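Side-chain contacts in protein kinase containing Z-DNA binding domains (Danio rerio, PDB 4LB6), which binds left-handed Z-DNA through its Zalpha domain, the part present here in complex with a CG duplex, and probably phosphorylates the translation initiation factor eIF2alpha: residues E11-I16 / Y47-S52; C17-R22 / F32-L37; H23-V28 / F56-D61. All coordinates share one frame; numbering follows the deposited sequence.

Interaction 1 (E11-I16 / Y47-S52); sequences EIEMRI and YSLQAS. With nucleotides of chain B.
Glu13 faces Leu49, CA to CA 7.8 Å, where helical segments 11-16 and 47-51 cross at -81° with axes 11.4 Å apart at closest. The two side chains pass alongside with opposite headings. Glu13 CG lies 3.9 Å from Leu49 CD1, and farther along its OE1 is 3.7 Å from Leu49 CD2, so methylene and carboxylate both rest on the leucine branches. The extended Glu13 chain, with CG anti to the carbonyl carbon (chi1 -83°), carries the carboxylate past the leucine to polar partners: OE2 is hydrogen-bonded to His45 ND1, and OE1 accepts a hydrogen bond from a water at 3.1 Å. That water is also hydrogen-bonded to Ser48 OG and donates to Ser52 OG. Deeper in, Ile16 CG2 approaches Leu49 CD1 at 4.4 Å. Tyr47 turns instead to the DNA. C8 of DG5 of chain B sits 3.4 Å above the ring centre, consistent with the CH-pi contact to a syn guanine nucleotide known from Zalpha domains, and Tyr47 OH donates 2.5 Å to OP1 of DC4 of chain B. With a leucine in its place, that phosphate oxygen would probably lose its hydroxyl donor and guanine C8 its aromatic face. Helix 10-23 thus meets the recognition helix through an apolar flank, while His45 and the bridging water satisfy the glutamate oxygens.

Interaction 2 (C17-R22 / F32-L37); sequences CDYLRR and FKELKL. With nucleotides of chain C; nucleotides of chain D.
Tyr19 and Arg22 both meet Glu34, and Asp18 enters through Arg21. Asp18 OD1 accepts a 3.0 Å bond from Arg21 NH2, nearly straight at 170°; the oxygen lies in the guanidinium plane, yet the nitrogen approaches from above the carboxylate. Next, Tyr19 has CG trans to its backbone N (chi1 -175°), which swings the ring toward helix 28-35. Its CE2 edge lies 3.7 Å from Glu34 CD, with the carboxylate plane almost perpendicular to the ring; Ile31 also touches the ring, and His23 stacks on it. In this winged helix-turn-helix domain the contact ties the first helix, 10-23, to helix 28-35, which leads into the recognition helix 39-51. Arg21 lays one guanidinium face over Arg22 CG. Arg22, bent at chi3 (-37°), then directs the guanidinium edge to Glu34, NH2 to OE2 3.4 Å, a long salt bridge with the two flat groups only modestly tilted. Asp18 lies close to Arg22 as well, but the modelled separation is too short for that link to be relied on. Beside Glu34, Lys33 NZ donates 2.8 Å to OP2 of DC2 of chain D, while Phe32 CZ lies edge-on, 3.6 Å from O5' of DG7 of chain C.

Interaction 3 (H23-V28 / F56-D61); sequences HGRSTV and FKTVED
Arg25 reaches Thr58 from a loop that leaves helix 10-23, passing beside strand 55-58 with its nearest CA pair, Arg25 and Lys57, 8.9 Å apart. Gly24 begins the turn with a positive phi (63°), and Ser26 braces it, its OG donating 2.6 Å to Gly24 O. The loop ends at Thr27, the N-cap of helix 28-35; its side chain caps a backbone N in the first turn while Asp30 OD2 accepts from Thr27 N, consistent with a capping box. Between the segments the work falls to one arginine. Bent at chi3 (77°), Arg25 meets the threonine side chain at about a right angle, and its NH1 makes a weak hydrogen bond of 3.4 Å to Thr58 OG1, at 149°. Thr58 CG2 lies in the guanidinium plane at its edge, 3.8 Å from NH1. A water sits 2.7 Å from Thr58 OG1 and takes a second weak bond from Arg25 NH2, so the hydroxyl and guanidinium are also linked through solvent. Glu60 is of opposite charge, but Arg25 NH2 stays 6.7 Å from its OE1, too far for a salt bridge; Glu60 packs instead on His23 of the second subunit. Arg25 also touches Val66 and Asn68 on strand 66-69. The loop lying alongside the hairpin 55-58/66-69, with the backbone of Ser26 hydrogen-bonded to Trp67, is consistent with the place of the short first strand of Zalpha domains, beside the beta wing of the winged helix-turn-helix fold.

Interactions 1 and 2 share helix 10-23, packing it on helices 39-51 and 28-35 respectively, and interaction 2 is nested within the chain loop that interaction 1 closes. Both are partly buried, and they meet through Ile16 on Leu35, Leu49 on Cys17 and an Arg15 NH2 to Leu35 O hydrogen bond. Interaction 3 is a surface contact on the opposite side of the chain's centre from interaction 1, joining a loop to the wing by a weak direct hydrogen bond and a water bridge. The first contact combines apolar packing with a water bridge, whereas the second relies on charge and an aromatic edge. Gln50 to Lys57 links interactions 1 and 3; Tyr19 against Ser26 links 2 and 3.

Interaction 1 (E11-I16 / Y47-S52)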
loop_
_atom_site.group_PDB
_atom_site.type_symbol
_atom_site.label_atom_id
_atom_site.label_comp_id
_atom_site.label_asym_id
_atom_site.label_seq_id
_atom_site.Cartn_x
_atom_site.Cartn_y
_atom_site.Cartn_z
ATOM N N GLU A 11 -13.224 -14.039 -21.512
ATOM C CA GLU A 11 -11.799 -13.926 -21.818
ATOM C C GLU A 11 -10.965 -13.610 -20.567
ATOM O O GLU A 11 -9.880 -14.148 -20.375
ATOM C CB GLU A 11 -11.515 -12.880 -22.898
ATOM C CG GLU A 11 -10.023 -12.779 -23.248
ATOM C CD GLU A 11 -9.573 -13.837 -24.285
ATOM O OE1 GLU A 11 -10.418 -14.370 -25.037
ATOM O OE2 GLU A 11 -8.365 -14.134 -24.350
ATOM N N ILE A 12 -11.450 -12.679 -19.759
ATOM C CA ILE A 12 -10.765 -12.359 -18.492
ATOM C C ILE A 12 -10.698 -13.601 -17.644
ATOM O O ILE A 12 -9.663 -13.923 -17.075
ATOM C CB ILE A 12 -11.542 -11.274 -17.675
ATOM C CG1 ILE A 12 -11.576 -9.968 -18.434
ATOM C CG2 ILE A 12 -10.972 -11.090 -16.237
ATOM C CD1 ILE A 12 -10.223 -9.451 -18.740
ATOM N N GLU A 13 -11.826 -14.307 -17.545
ATOM C CA GLU A 13 -11.859 -15.432 -16.632
ATOM C C GLU A 13 -10.952 -16.520 -17.163
ATOM O O GLU A 13 -10.269 -17.143 -16.384
ATOM C CB GLU A 13 -13.292 -15.928 -16.340
ATOM C CG GLU A 13 -13.933 -15.102 -15.251
ATOM C CD GLU A 13 -15.390 -15.396 -14.921
ATOM O OE1 GLU A 13 -15.918 -16.471 -15.244
ATOM O OE2 GLU A 13 -16.004 -14.516 -14.276
ATOM N N MET A 14 -10.941 -16.743 -18.476
ATOM C CA MET A 14 -10.014 -17.724 -19.049
ATOM C C MET A 14 -8.568 -17.344 -18.739
ATOM O O MET A 14 -7.734 -18.208 -18.383
ATOM C CB MET A 14 -10.229 -17.841 -20.571
ATOM C CG MET A 14 -9.113 -18.607 -21.270
ATOM S SD MET A 14 -9.449 -18.757 -23.031
ATOM C CE MET A 14 -11.150 -19.303 -22.995
ATOM N N ARG A 15 -8.262 -16.057 -18.882
ATOM C CA ARG A 15 -6.890 -15.590 -18.659
ATOM C C ARG A 15 -6.450 -15.728 -17.176
ATOM O O ARG A 15 -5.314 -16.087 -16.872
ATOM C CB ARG A 15 -6.716 -14.147 -19.168
ATOM C CG ARG A 15 -6.576 -14.058 -20.741
ATOM C CD ARG A 15 -6.466 -12.563 -21.197
ATOM N NE ARG A 15 -5.184 -11.981 -20.774
ATOM C CZ ARG A 15 -4.972 -10.721 -20.352
ATOM N NH1 ARG A 15 -5.960 -9.822 -20.256
ATOM N NH2 ARG A 15 -3.735 -10.374 -20.016
ATOM N N ILE A 16 -7.379 -15.500 -16.266
ATOM C CA ILE A 16 -7.098 -15.700 -14.854
ATOM C C ILE A 16 -6.852 -17.173 -14.549
ATOM O O ILE A 16 -5.883 -17.527 -13.860
ATOM C CB ILE A 16 -8.266 -15.202 -13.986
ATOM C CG1 ILE A 16 -8.292 -13.662 -14.084
ATOM C CG2 ILE A 16 -8.034 -15.609 -12.469
ATOM C CD1 ILE A 16 -9.580 -12.946 -13.499
ATOM N N TYR A 47 -13.704 -14.053 -7.203
ATOM C CA TYR A 47 -14.828 -14.355 -6.281
ATOM C C TYR A 47 -15.957 -15.032 -7.046
ATOM O O TYR A 47 -16.555 -16.024 -6.574
ATOM C CB TYR A 47 -15.307 -13.115 -5.483
ATOM C CG TYR A 47 -14.376 -12.877 -4.304
ATOM C CD1 TYR A 47 -13.233 -12.061 -4.436
ATOM C CD2 TYR A 47 -14.550 -13.596 -3.104
ATOM C CE1 TYR A 47 -12.338 -11.899 -3.364
ATOM C CE2 TYR A 47 -13.677 -13.435 -2.023
ATOM C CZ TYR A 47 -12.553 -12.616 -2.154
ATOM O OH TYR A 47 -11.709 -12.445 -1.054
ATOM N N SER A 48 -16.249 -14.531 -8.238
ATOM C CA SER A 48 -17.227 -15.217 -9.123
ATOM C C SER A 48 -16.847 -16.657 -9.507
ATOM O O SER A 48 -17.714 -17.560 -9.550
ATOM C CB SER A 48 -17.460 -14.409 -10.401
ATOM O OG SER A 48 -18.256 -15.181 -11.288
ATOM N N LEU A 49 -15.578 -16.867 -9.840
ATOM C CA LEU A 49 -15.109 -18.220 -10.154
ATOM C C LEU A 49 -15.113 -19.117 -8.918
ATOM O O LEU A 49 -15.233 -20.330 -9.026
ATOM C CB LEU A 49 -13.697 -18.192 -10.722
ATOM C CG LEU A 49 -13.549 -17.624 -12.108
ATOM C CD1 LEU A 49 -12.127 -17.117 -12.398
ATOM C CD2 LEU A 49 -13.978 -18.725 -13.096
ATOM N N GLN A 50 -14.905 -18.532 -7.751
ATOM C CA GLN A 50 -14.957 -19.317 -6.533
ATOM C C GLN A 50 -16.415 -19.808 -6.318
ATOM O O GLN A 50 -16.688 -20.972 -5.899
ATOM C CB GLN A 50 -14.472 -18.454 -5.365
ATOM C CG GLN A 50 -14.798 -19.012 -3.987
ATOM C CD GLN A 50 -14.719 -17.949 -2.895
ATOM O OE1 GLN A 50 -13.845 -18.024 -2.045
ATOM N NE2 GLN A 50 -15.648 -16.964 -2.906
ATOM N N ALA A 51 -17.364 -18.926 -6.630
ATOM C CA ALA A 51 -18.771 -19.236 -6.385
ATOM C C ALA A 51 -19.145 -20.354 -7.324
ATOM O O ALA A 51 -19.991 -21.170 -6.987
ATOM C CB ALA A 51 -19.663 -18.017 -6.604
ATOM N N SER A 52 -18.483 -20.420 -8.476
ATOM C CA SER A 52 -18.784 -21.444 -9.487
ATOM C C SER A 52 -17.882 -22.671 -9.422
ATOM O O SER A 52 -17.832 -23.474 -10.363
ATOM C CB SER A 52 -18.834 -20.853 -10.891
ATOM O OG SER A 52 -17.546 -20.431 -11.325
ATOM P P DG B 5 -10.914 -5.111 -4.691
ATOM O OP1 DG B 5 -9.560 -5.678 -4.814
ATOM O OP2 DG B 5 -11.304 -3.775 -5.265
ATOM O "O5'" DG B 5 -11.932 -6.208 -5.204
ATOM C "C5'" DG B 5 -13.408 -5.930 -5.297
ATOM C "C4'" DG B 5 -14.161 -7.210 -5.575
ATOM O "O4'" DG B 5 -13.952 -8.185 -4.548
ATOM C "C3'" DG B 5 -15.701 -6.960 -5.531
ATOM O "O3'" DG B 5 -16.034 -6.726 -6.907
ATOM C "C2'" DG B 5 -16.238 -8.295 -5.090
ATOM C "C1'" DG B 5 -15.132 -8.964 -4.281
ATOM N N9 DG B 5 -15.247 -8.971 -2.816
ATOM C C8 DG B 5 -15.163 -10.095 -2.047
ATOM N N7 DG B 5 -15.188 -9.867 -0.744
ATOM C C5 DG B 5 -15.365 -8.490 -0.641
ATOM C C6 DG B 5 -15.420 -7.681 0.531
ATOM O O6 DG B 5 -15.368 -8.052 1.701
ATOM N N1 DG B 5 -15.516 -6.315 0.251
ATOM C C2 DG B 5 -15.490 -5.815 -1.039
ATOM N N2 DG B 5 -15.544 -4.460 -1.162
ATOM N N3 DG B 5 -15.413 -6.617 -2.142
ATOM C C4 DG B 5 -15.335 -7.925 -1.880
ATOM P P DC B 4 -9.319 -9.439 -0.739
ATOM O OP1 DC B 4 -9.815 -10.759 -1.317
ATOM O OP2 DC B 4 -8.289 -8.640 -1.554
ATOM O "O5'" DC B 4 -10.598 -8.590 -0.562
ATOM C "C5'" DC B 4 -11.607 -8.411 -1.665
ATOM C "C4'" DC B 4 -12.036 -6.982 -1.886
ATOM O "O4'" DC B 4 -12.662 -6.524 -0.623
ATOM C "C3'" DC B 4 -10.863 -6.002 -2.162
ATOM O "O3'" DC B 4 -11.230 -4.985 -3.127
ATOM C "C2'" DC B 4 -10.651 -5.343 -0.746
ATOM C "C1'" DC B 4 -12.116 -5.270 -0.324
ATOM N N1 DC B 4 -12.183 -5.116 1.141
ATOM C C2 DC B 4 -12.257 -3.844 1.676
ATOM O O2 DC B 4 -12.302 -2.883 0.935
ATOM N N3 DC B 4 -12.247 -3.694 3.030
ATOM C C4 DC B 4 -12.147 -4.786 3.818
ATOM N N4 DC B 4 -12.165 -4.507 5.173
ATOM C C5 DC B 4 -12.012 -6.104 3.293
ATOM C C6 DC B 4 -12.023 -6.203 1.954
HETATM O O HOH W 1 -17.649 -17.541 -12.891
#

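Interaction 2 (C17-R22 / F32-L37)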
loop_
_atom_site.group_PDB
_atom_site.type_symbol
_atom_site.label_atom_id
_atom_site.label_comp_id
_atom_site.label_asym_id
_atom_site.label_seq_id
_atom_site.Cartn_x
_atom_site.Cartn_y
_atom_site.Cartn_z
ATOM N N CYS A 17 -7.711 -18.028 -15.091
ATOM C CA CYS A 17 -7.601 -19.435 -14.784
ATOM C C CYS A 17 -6.333 -19.976 -15.422
ATOM O O CYS A 17 -5.686 -20.889 -14.900
ATOM C CB CYS A 17 -8.806 -20.202 -15.311
ATOM S SG CYS A 17 -10.276 -19.906 -14.255
ATOM N N ASP A 18 -5.986 -19.417 -16.562
ATOM C CA ASP A 18 -4.781 -19.894 -17.244
ATOM C C ASP A 18 -3.519 -19.494 -16.457
ATOM O O ASP A 18 -2.552 -20.239 -16.372
ATOM C CB ASP A 18 -4.753 -19.320 -18.646
ATOM C CG ASP A 18 -3.547 -19.766 -19.433
ATOM O OD1 ASP A 18 -3.528 -20.894 -19.965
ATOM O OD2 ASP A 18 -2.618 -18.944 -19.512
ATOM N N TYR A 19 -3.548 -18.295 -15.888
ATOM C CA TYR A 19 -2.480 -17.881 -14.984
ATOM C C TYR A 19 -2.311 -18.863 -13.795
ATOM O O TYR A 19 -1.179 -19.344 -13.485
ATOM C CB TYR A 19 -2.710 -16.423 -14.510
ATOM C CG TYR A 19 -1.561 -15.931 -13.659
ATOM C CD1 TYR A 19 -1.497 -16.243 -12.324
ATOM C CD2 TYR A 19 -0.509 -15.232 -14.216
ATOM C CE1 TYR A 19 -0.424 -15.855 -11.555
ATOM C CE2 TYR A 19 0.569 -14.804 -13.417
ATOM C CZ TYR A 19 0.597 -15.150 -12.115
ATOM O OH TYR A 19 1.664 -14.777 -11.288
ATOM N N LEU A 20 -3.428 -19.168 -13.147
ATOM C CA LEU A 20 -3.410 -20.124 -12.053
ATOM C C LEU A 20 -2.972 -21.535 -12.524
ATOM O O LEU A 20 -2.264 -22.225 -11.806
ATOM C CB LEU A 20 -4.754 -20.181 -11.360
ATOM C CG LEU A 20 -5.167 -18.879 -10.625
ATOM C CD1 LEU A 20 -6.578 -19.016 -10.114
ATOM C CD2 LEU A 20 -4.234 -18.459 -9.474
ATOM N N ARG A 21 -3.395 -21.959 -13.704
ATOM C CA ARG A 21 -2.933 -23.268 -14.214
ATOM C C ARG A 21 -1.420 -23.335 -14.294
ATOM O O ARG A 21 -0.811 -24.344 -13.916
ATOM C CB ARG A 21 -3.519 -23.599 -15.588
ATOM C CG ARG A 21 -3.055 -24.957 -16.115
ATOM C CD ARG A 21 -3.640 -25.155 -17.482
ATOM N NE ARG A 21 -3.162 -24.133 -18.404
ATOM C CZ ARG A 21 -1.983 -24.157 -19.007
ATOM N NH1 ARG A 21 -1.136 -25.182 -18.807
ATOM N NH2 ARG A 21 -1.647 -23.163 -19.829
ATOM N N ARG A 22 -0.804 -22.266 -14.796
ATOM C CA ARG A 22 0.650 -22.247 -14.973
ATOM C C ARG A 22 1.414 -21.937 -13.695
ATOM O O ARG A 22 2.566 -22.364 -13.528
ATOM C CB ARG A 22 1.059 -21.225 -16.034
ATOM C CG ARG A 22 0.406 -21.444 -17.403
ATOM C CD ARG A 22 0.920 -20.443 -18.443
ATOM N NE ARG A 22 1.153 -19.112 -17.867
ATOM C CZ ARG A 22 0.261 -18.120 -17.877
ATOM N NH1 ARG A 22 -0.921 -18.310 -18.430
ATOM N NH2 ARG A 22 0.539 -16.940 -17.332
ATOM N N PHE A 32 -2.998 -9.631 -11.414
ATOM C CA PHE A 32 -3.328 -8.386 -12.157
ATOM C C PHE A 32 -2.126 -7.718 -12.818
ATOM O O PHE A 32 -2.256 -7.056 -13.848
ATOM C CB PHE A 32 -4.206 -7.384 -11.296
ATOM C CG PHE A 32 -3.434 -6.386 -10.442
ATOM C CD1 PHE A 32 -2.863 -5.241 -10.978
ATOM C CD2 PHE A 32 -3.356 -6.565 -9.073
ATOM C CE1 PHE A 32 -2.178 -4.318 -10.190
ATOM C CE2 PHE A 32 -2.656 -5.665 -8.275
ATOM C CZ PHE A 32 -2.058 -4.526 -8.821
ATOM N N LYS A 33 -0.945 -7.839 -12.228
ATOM C CA LYS A 33 0.196 -7.200 -12.851
ATOM C C LYS A 33 0.592 -7.938 -14.125
ATOM O O LYS A 33 1.003 -7.303 -15.089
ATOM C CB LYS A 33 1.407 -7.114 -11.901
ATOM C CG LYS A 33 1.120 -6.319 -10.639
ATOM C CD LYS A 33 2.351 -6.313 -9.649
ATOM C CE LYS A 33 1.915 -5.701 -8.327
ATOM N NZ LYS A 33 3.051 -5.660 -7.344
ATOM N N GLU A 34 0.496 -9.268 -14.130
ATOM C CA GLU A 34 0.894 -10.031 -15.315
ATOM C C GLU A 34 -0.127 -9.811 -16.416
ATOM O O GLU A 34 0.231 -9.587 -17.564
ATOM C CB GLU A 34 1.020 -11.517 -14.996
ATOM C CG GLU A 34 1.181 -12.428 -16.228
ATOM C CD GLU A 34 2.437 -13.254 -16.169
ATOM O OE1 GLU A 34 3.322 -12.941 -15.331
ATOM O OE2 GLU A 34 2.551 -14.218 -16.969
ATOM N N LEU A 35 -1.400 -9.825 -16.051
ATOM C CA LEU A 35 -2.485 -9.715 -17.023
ATOM C C LEU A 35 -2.766 -8.269 -17.449
ATOM O O LEU A 35 -3.549 -8.028 -18.372
ATOM C CB LEU A 35 -3.761 -10.349 -16.463
ATOM C CG LEU A 35 -3.671 -11.837 -16.106
ATOM C CD1 LEU A 35 -5.046 -12.340 -15.727
ATOM C CD2 LEU A 35 -3.064 -12.657 -17.253
ATOM N N LYS A 36 -2.156 -7.311 -16.744
ATOM C CA LYS A 36 -2.427 -5.893 -16.963
ATOM C C LYS A 36 -3.910 -5.566 -16.903
ATOM O O LYS A 36 -4.449 -4.977 -17.828
ATOM C CB LYS A 36 -1.767 -5.397 -18.273
ATOM C CG LYS A 36 -0.287 -5.685 -18.359
ATOM C CD LYS A 36 0.269 -5.228 -19.710
ATOM C CE LYS A 36 1.363 -6.146 -20.271
ATOM N NZ LYS A 36 1.992 -5.532 -21.489
ATOM N N LEU A 37 -4.571 -5.971 -15.811
ATOM C CA LEU A 37 -5.969 -5.641 -15.542
ATOM C C LEU A 37 -6.024 -4.881 -14.182
ATOM O O LEU A 37 -5.041 -4.861 -13.444
ATOM C CB LEU A 37 -6.810 -6.901 -15.417
ATOM C CG LEU A 37 -6.772 -7.768 -16.708
ATOM C CD1 LEU A 37 -7.273 -9.178 -16.306
ATOM C CD2 LEU A 37 -7.642 -7.126 -17.785
ATOM P P DG C 7 -1.780 -2.637 -5.236
ATOM O OP1 DG C 7 -3.061 -2.736 -5.822
ATOM O OP2 DG C 7 -0.960 -3.702 -4.545
ATOM O "O5'" DG C 7 -0.831 -2.126 -6.425
ATOM C "C5'" DG C 7 0.593 -2.022 -6.272
ATOM C "C4'" DG C 7 1.175 -1.277 -7.435
ATOM O "O4'" DG C 7 0.797 0.053 -7.490
ATOM C "C3'" DG C 7 2.625 -1.093 -7.022
ATOM O "O3'" DG C 7 3.015 -2.230 -7.648
ATOM C "C2'" DG C 7 3.090 0.063 -7.806
ATOM C "C1'" DG C 7 1.855 0.890 -7.920
ATOM N N9 DG C 7 1.720 2.032 -7.018
ATOM C C8 DG C 7 1.505 3.321 -7.446
ATOM N N7 DG C 7 1.354 4.172 -6.452
ATOM C C5 DG C 7 1.486 3.381 -5.298
ATOM C C6 DG C 7 1.449 3.784 -3.913
ATOM O O6 DG C 7 1.176 4.865 -3.474
ATOM N N1 DG C 7 1.618 2.731 -3.037
ATOM C C2 DG C 7 1.868 1.438 -3.496
ATOM N N2 DG C 7 1.938 0.482 -2.552
ATOM N N3 DG C 7 1.900 1.017 -4.780
ATOM C C4 DG C 7 1.771 2.074 -5.624
ATOM P P DC D 2 5.179 -2.615 -7.829
ATOM O OP1 DC D 2 5.930 -1.483 -8.502
ATOM O OP2 DC D 2 5.144 -4.081 -8.212
ATOM O "O5'" DC D 2 5.316 -2.508 -6.204
ATOM C "C5'" DC D 2 6.560 -3.069 -5.723
ATOM C "C4'" DC D 2 6.642 -2.718 -4.249
ATOM O "O4'" DC D 2 6.806 -1.273 -4.125
ATOM C "C3'" DC D 2 5.345 -3.098 -3.493
ATOM O "O3'" DC D 2 5.722 -3.642 -2.212
ATOM C "C2'" DC D 2 4.702 -1.728 -3.262
ATOM C "C1'" DC D 2 5.896 -0.763 -3.154
ATOM N N1 DC D 2 5.569 0.656 -3.487
ATOM C C2 DC D 2 5.361 1.507 -2.398
ATOM O O2 DC D 2 5.375 1.023 -1.243
ATOM N N3 DC D 2 5.044 2.785 -2.617
ATOM C C4 DC D 2 5.027 3.206 -3.879
ATOM N N4 DC D 2 4.686 4.471 -4.122
ATOM C C5 DC D 2 5.208 2.354 -5.020
ATOM C C6 DC D 2 5.536 1.077 -4.779
#

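Interaction 3 (H23-V28 / F56-D61)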
loop_
_atom_site.group_PDB
_atom_site.type_symbol
_atom_site.label_atom_id
_atom_site.label_comp_id
_atom_site.label_asym_id
_atom_site.label_seq_id
_atom_site.Cartn_x
_atom_site.Cartn_y
_atom_site.Cartn_z
ATOM N N HIS A 23 0.809 -21.167 -12.795
ATOM C CA HIS A 23 1.569 -20.707 -11.640
ATOM C C HIS A 23 1.221 -21.344 -10.320
ATOM O O HIS A 23 1.964 -21.159 -9.367
ATOM C CB HIS A 23 1.443 -19.209 -11.445
ATOM C CG HIS A 23 2.291 -18.404 -12.362
ATOM N ND1 HIS A 23 1.908 -18.087 -13.642
ATOM C CD2 HIS A 23 3.488 -17.809 -12.162
ATOM C CE1 HIS A 23 2.841 -17.338 -14.205
ATOM N NE2 HIS A 23 3.811 -17.159 -13.330
ATOM N N GLY A 24 0.112 -22.066 -10.245
ATOM C CA GLY A 24 -0.399 -22.519 -8.971
ATOM C C GLY A 24 -0.785 -21.353 -8.060
ATOM O O GLY A 24 -1.137 -20.256 -8.529
ATOM N N ARG A 25 -0.702 -21.611 -6.754
ATOM C CA ARG A 25 -1.131 -20.680 -5.711
ATOM C C ARG A 25 -0.624 -19.282 -6.001
ATOM O O ARG A 25 0.577 -19.086 -6.146
ATOM C CB ARG A 25 -0.621 -21.164 -4.333
ATOM C CG ARG A 25 -1.483 -22.261 -3.695
ATOM C CD ARG A 25 -0.802 -23.026 -2.569
ATOM N NE ARG A 25 -0.763 -22.277 -1.315
ATOM C CZ ARG A 25 -1.836 -21.962 -0.587
ATOM N NH1 ARG A 25 -3.064 -22.318 -0.981
ATOM N NH2 ARG A 25 -1.681 -21.274 0.539
ATOM N N SER A 26 -1.549 -18.309 -6.078
ATOM C CA SER A 26 -1.207 -16.933 -6.398
ATOM C C SER A 26 -2.120 -15.951 -5.679
ATOM O O SER A 26 -3.285 -16.282 -5.350
ATOM C CB SER A 26 -1.365 -16.718 -7.895
ATOM O OG SER A 26 -0.618 -17.662 -8.605
ATOM N N THR A 27 -1.606 -14.746 -5.429
ATOM C CA THR A 27 -2.432 -13.658 -4.906
ATOM C C THR A 27 -2.977 -12.836 -6.079
ATOM O O THR A 27 -2.514 -12.962 -7.232
ATOM C CB THR A 27 -1.613 -12.713 -4.008
ATOM O OG1 THR A 27 -0.598 -12.107 -4.819
ATOM C CG2 THR A 27 -0.954 -13.525 -2.845
ATOM N N VAL A 28 -3.989 -12.024 -5.804
ATOM C CA VAL A 28 -4.529 -11.162 -6.857
ATOM C C VAL A 28 -3.427 -10.234 -7.413
ATOM O O VAL A 28 -3.440 -9.853 -8.588
ATOM C CB VAL A 28 -5.765 -10.344 -6.379
ATOM C CG1 VAL A 28 -5.426 -9.365 -5.170
ATOM C CG2 VAL A 28 -6.469 -9.623 -7.598
ATOM N N PHE A 56 -10.407 -21.751 -5.776
ATOM C CA PHE A 56 -10.712 -21.603 -4.340
ATOM C C PHE A 56 -9.659 -20.779 -3.678
ATOM O O PHE A 56 -8.546 -20.646 -4.174
ATOM C CB PHE A 56 -10.835 -22.955 -3.629
ATOM C CG PHE A 56 -9.553 -23.745 -3.601
ATOM C CD1 PHE A 56 -9.100 -24.372 -4.725
ATOM C CD2 PHE A 56 -8.792 -23.823 -2.443
ATOM C CE1 PHE A 56 -7.923 -25.117 -4.715
ATOM C CE2 PHE A 56 -7.615 -24.544 -2.417
ATOM C CZ PHE A 56 -7.183 -25.202 -3.561
ATOM N N LYS A 57 -10.025 -20.155 -2.570
ATOM C CA LYS A 57 -9.031 -19.392 -1.862
ATOM C C LYS A 57 -8.846 -19.997 -0.488
ATOM O O LYS A 57 -9.749 -20.649 0.043
ATOM C CB LYS A 57 -9.424 -17.923 -1.754
ATOM C CG LYS A 57 -10.328 -17.593 -0.610
ATOM C CD LYS A 57 -10.703 -16.135 -0.618
ATOM C CE LYS A 57 -11.714 -15.858 0.489
ATOM N NZ LYS A 57 -12.908 -16.755 0.339
ATOM N N THR A 58 -7.654 -19.782 0.053
ATOM C CA THR A 58 -7.333 -20.074 1.432
ATOM C C THR A 58 -6.881 -18.771 2.042
ATOM O O THR A 58 -6.235 -17.938 1.390
ATOM C CB THR A 58 -6.184 -21.049 1.539
ATOM O OG1 THR A 58 -5.014 -20.420 1.006
ATOM C CG2 THR A 58 -6.488 -22.308 0.731
ATOM N N VAL A 59 -7.263 -18.588 3.297
ATOM C CA VAL A 59 -7.025 -17.337 3.989
ATOM C C VAL A 59 -6.495 -17.632 5.389
ATOM O O VAL A 59 -6.834 -18.636 6.028
ATOM C CB VAL A 59 -8.308 -16.498 4.100
ATOM C CG1 VAL A 59 -8.869 -16.195 2.743
ATOM C CG2 VAL A 59 -9.343 -17.247 4.941
ATOM N N GLU A 60 -5.650 -16.738 5.861
ATOM C CA GLU A 60 -5.067 -16.848 7.177
ATOM C C GLU A 60 -4.986 -15.430 7.726
ATOM O O GLU A 60 -4.382 -14.556 7.098
ATOM C CB GLU A 60 -3.699 -17.506 7.024
ATOM C CG GLU A 60 -2.759 -17.387 8.175
ATOM C CD GLU A 60 -1.485 -18.144 7.873
ATOM O OE1 GLU A 60 -1.387 -18.650 6.717
ATOM O OE2 GLU A 60 -0.609 -18.243 8.774
ATOM N N ASP A 61 -5.653 -15.183 8.853
ATOM C CA ASP A 61 -5.678 -13.857 9.456
ATOM C C ASP A 61 -6.024 -12.732 8.458
ATOM O O ASP A 61 -7.000 -12.841 7.692
ATOM C CB ASP A 61 -4.343 -13.611 10.141
ATOM C CG ASP A 61 -4.002 -14.715 11.152
ATOM O OD1 ASP A 61 -4.535 -14.681 12.283
ATOM O OD2 ASP A 61 -3.205 -15.619 10.813
HETATM O O HOH W 2 -3.311 -19.179 2.623
#